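PDB 7A03: M32 carboxypeptidase from Chitinophagaceae bacterium, which probably acts as a metal-dependent carboxypeptidase of the M32 family, removing amino acids one at a time from the C-terminal ends of peptides. Local coordinates for residues L406-W411 and G417-Y422. Residues are numbered along the deposited sequence; the frame is centred on the assembly and turned at random.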
loop_
_atom_site.group_PDB
_atom_site.type_symbol
_atom_site.label_atom_id
_atom_site.label_comp_id
_atom_site.label_asym_id
_atom_site.label_seq_id
_atom_site.Cartn_x
_atom_site.Cartn_y
_atom_site.Cartn_z
ATOM N N LEU A 406 13.461 5.417 14.110
ATOM C CA LEU A 406 14.088 5.801 12.852
ATOM C C LEU A 406 13.944 4.748 11.752
ATOM O O LEU A 406 14.617 4.853 10.724
ATOM C CB LEU A 406 15.569 6.126 13.076
ATOM C CG LEU A 406 15.922 7.326 13.953
ATOM C CD1 LEU A 406 17.429 7.421 14.107
ATOM C CD2 LEU A 406 15.374 8.619 13.352
ATOM N N GLN A 407 13.079 3.739 11.929
ATOM C CA GLN A 407 13.051 2.646 10.960
ATOM C C GLN A 407 12.372 3.034 9.648
ATOM O O GLN A 407 12.771 2.551 8.585
ATOM C CB GLN A 407 12.402 1.393 11.558
ATOM C CG GLN A 407 10.951 1.561 12.015
ATOM C CD GLN A 407 10.398 0.275 12.625
ATOM O OE1 GLN A 407 9.756 -0.517 11.942
ATOM N NE2 GLN A 407 10.672 0.056 13.911
ATOM N N ASP A 408 11.344 3.870 9.698
ATOM C CA ASP A 408 10.498 4.124 8.540
ATOM C C ASP A 408 10.760 5.519 7.992
ATOM O O ASP A 408 10.915 6.479 8.755
ATOM C CB ASP A 408 9.015 3.955 8.891
ATOM C CG ASP A 408 8.591 2.506 8.888
ATOM O OD1 ASP A 408 9.179 1.727 8.110
ATOM O OD2 ASP A 408 7.667 2.140 9.650
ATOM N N ILE A 409 10.799 5.617 6.658
ATOM C CA ILE A 409 11.176 6.852 5.971
ATOM C C ILE A 409 10.040 7.856 5.860
ATOM O O ILE A 409 10.295 9.024 5.534
ATOM C CB ILE A 409 11.701 6.491 4.568
ATOM C CG1 ILE A 409 12.558 7.622 3.984
ATOM C CG2 ILE A 409 10.545 6.125 3.634
ATOM C CD1 ILE A 409 13.321 7.209 2.712
ATOM N N HIS A 410 8.805 7.445 6.170
ATOM C CA HIS A 410 7.627 8.212 5.772
ATOM C C HIS A 410 7.685 9.644 6.284
ATOM O O HIS A 410 7.444 10.595 5.527
ATOM C CB HIS A 410 6.347 7.494 6.222
ATOM C CG HIS A 410 6.176 6.136 5.610
ATOM N ND1 HIS A 410 7.112 5.132 5.746
ATOM C CD2 HIS A 410 5.177 5.616 4.856
ATOM C CE1 HIS A 410 6.699 4.055 5.103
ATOM N NE2 HIS A 410 5.526 4.322 4.554
ATOM N N TRP A 411 8.043 9.821 7.559
ATOM C CA TRP A 411 8.006 11.146 8.162
ATOM C C TRP A 411 9.016 12.079 7.513
ATOM O O TRP A 411 8.729 13.265 7.314
ATOM C CB TRP A 411 8.242 11.048 9.668
ATOM C CG TRP A 411 7.104 10.374 10.394
ATOM C CD1 TRP A 411 5.840 10.172 9.925
ATOM C CD2 TRP A 411 7.130 9.844 11.717
ATOM N NE1 TRP A 411 5.075 9.525 10.870
ATOM C CE2 TRP A 411 5.843 9.324 11.986
ATOM C CE3 TRP A 411 8.114 9.753 12.703
ATOM C CZ2 TRP A 411 5.521 8.728 13.201
ATOM C CZ3 TRP A 411 7.790 9.159 13.908
ATOM C CH2 TRP A 411 6.511 8.650 14.142
ATOM N N GLY A 417 -0.328 10.802 7.799
ATOM C CA GLY A 417 -1.620 10.293 7.414
ATOM C C GLY A 417 -1.565 9.118 6.460
ATOM O O GLY A 417 -2.624 8.656 6.014
ATOM N N TYR A 418 -0.368 8.610 6.150
ATOM C CA TYR A 418 -0.150 7.542 5.182
ATOM C C TYR A 418 -0.283 6.165 5.823
ATOM O O TYR A 418 -0.946 5.274 5.281
ATOM C CB TYR A 418 1.256 7.701 4.581
ATOM C CG TYR A 418 1.556 6.863 3.353
ATOM C CD1 TYR A 418 1.731 5.489 3.436
ATOM C CD2 TYR A 418 1.707 7.464 2.109
ATOM C CE1 TYR A 418 2.019 4.731 2.307
ATOM C CE2 TYR A 418 1.995 6.719 0.980
ATOM C CZ TYR A 418 2.142 5.361 1.083
ATOM O OH TYR A 418 2.425 4.634 -0.050
ATOM N N PHE A 419 0.341 5.984 6.981
ATOM C CA PHE A 419 0.409 4.653 7.574
ATOM C C PHE A 419 -0.941 3.942 7.712
ATOM O O PHE A 419 -0.991 2.723 7.446
ATOM C CB PHE A 419 1.132 4.720 8.931
ATOM C CG PHE A 419 2.630 4.792 8.832
ATOM C CD1 PHE A 419 3.356 3.758 8.256
ATOM C CD2 PHE A 419 3.320 5.878 9.359
ATOM C CE1 PHE A 419 4.757 3.826 8.175
ATOM C CE2 PHE A 419 4.705 5.946 9.290
ATOM C CZ PHE A 419 5.426 4.917 8.700
ATOM N N PRO A 420 -2.041 4.597 8.119
ATOM C CA PRO A 420 -3.290 3.839 8.298
ATOM C C PRO A 420 -3.725 3.083 7.051
ATOM O O PRO A 420 -4.365 2.028 7.182
ATOM C CB PRO A 420 -4.309 4.915 8.702
ATOM C CG PRO A 420 -3.495 5.991 9.315
ATOM C CD PRO A 420 -2.201 6.007 8.540
ATOM N N THR A 421 -3.376 3.576 5.851
ATOM C CA THR A 421 -3.824 2.911 4.632
ATOM C C THR A 421 -3.346 1.466 4.562
ATOM O O THR A 421 -4.063 0.616 4.024
ATOM C CB THR A 421 -3.424 3.693 3.378
ATOM O OG1 THR A 421 -1.997 3.738 3.260
ATOM C CG2 THR A 421 -3.985 5.106 3.439
ATOM N N TYR A 422 -2.166 1.155 5.117
ATOM C CA TYR A 422 -1.716 -0.237 5.085
ATOM C C TYR A 422 -2.724 -1.142 5.785
ATOM O O TYR A 422 -3.166 -2.162 5.222
ATOM C CB TYR A 422 -0.338 -0.397 5.733
ATOM C CG TYR A 422 0.814 0.296 5.046
ATOM C CD1 TYR A 422 1.432 -0.263 3.932
ATOM C CD2 TYR A 422 1.308 1.493 5.543
ATOM C CE1 TYR A 422 2.497 0.361 3.328
ATOM C CE2 TYR A 422 2.369 2.133 4.938
ATOM C CZ TYR A 422 2.959 1.561 3.830
ATOM O OH TYR A 422 4.034 2.202 3.235
#
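With chi1 of H410 at -61° and F419 likewise turned to set CG beside its own backbone N, the imidazole and the phenyl ring are brought against each other. F419 slides its outer rim over one face of the imidazole, CE1 lying above the ring centre and CZ 3.4 Å from H410 CG. The planes are tilted by 32°, neither a flat stack nor edge-to-face. Two tyrosines meet the imidazole at its edge. Y422 OH lies in the ring plane and makes a nearly straight hydrogen bond of 2.9 Å with H410 NE2 (168°), in which either partner could donate; bond and overlying phenyl together limit how the imidazole can turn. Next to NE2 along the same rim, H410 CD2 lies 3.7 Å from Y418 CD1, the imidazole edge turned toward the tyrosine face in an offset edge-to-face pair. These rings belong to an aromatic cluster that joins the loop after helix 382-394 to the segment leading into helix 420-439, within the largely helical M32 carboxypeptidase fold. Y422 lies near, without touching, H267, E268 and H271, an HExxH sequence that probably binds the metal as in related metallopeptidases, though none is bound to them here. A glycerol about 4 Å from the H410 side chain, probably a crystallisation additive, may mark a pocket. W411 completes the cluster: the edge of F419 turns toward the face of its five-membered ring in an offset edge-to-face pair, with W411 NE1 3.9 Å from F419 CE2 while that N-H is hydrogen-bonded to E369. Obliquely against F419 rests the carboxylate of D408, OD2 3.7 Å from F419 CE1, held by salt bridges to R365 and to R350, which also makes a cation-pi contact with Y422. Y418 O accepts both T421 N and T421 OG1, the latter at 2.7 Å.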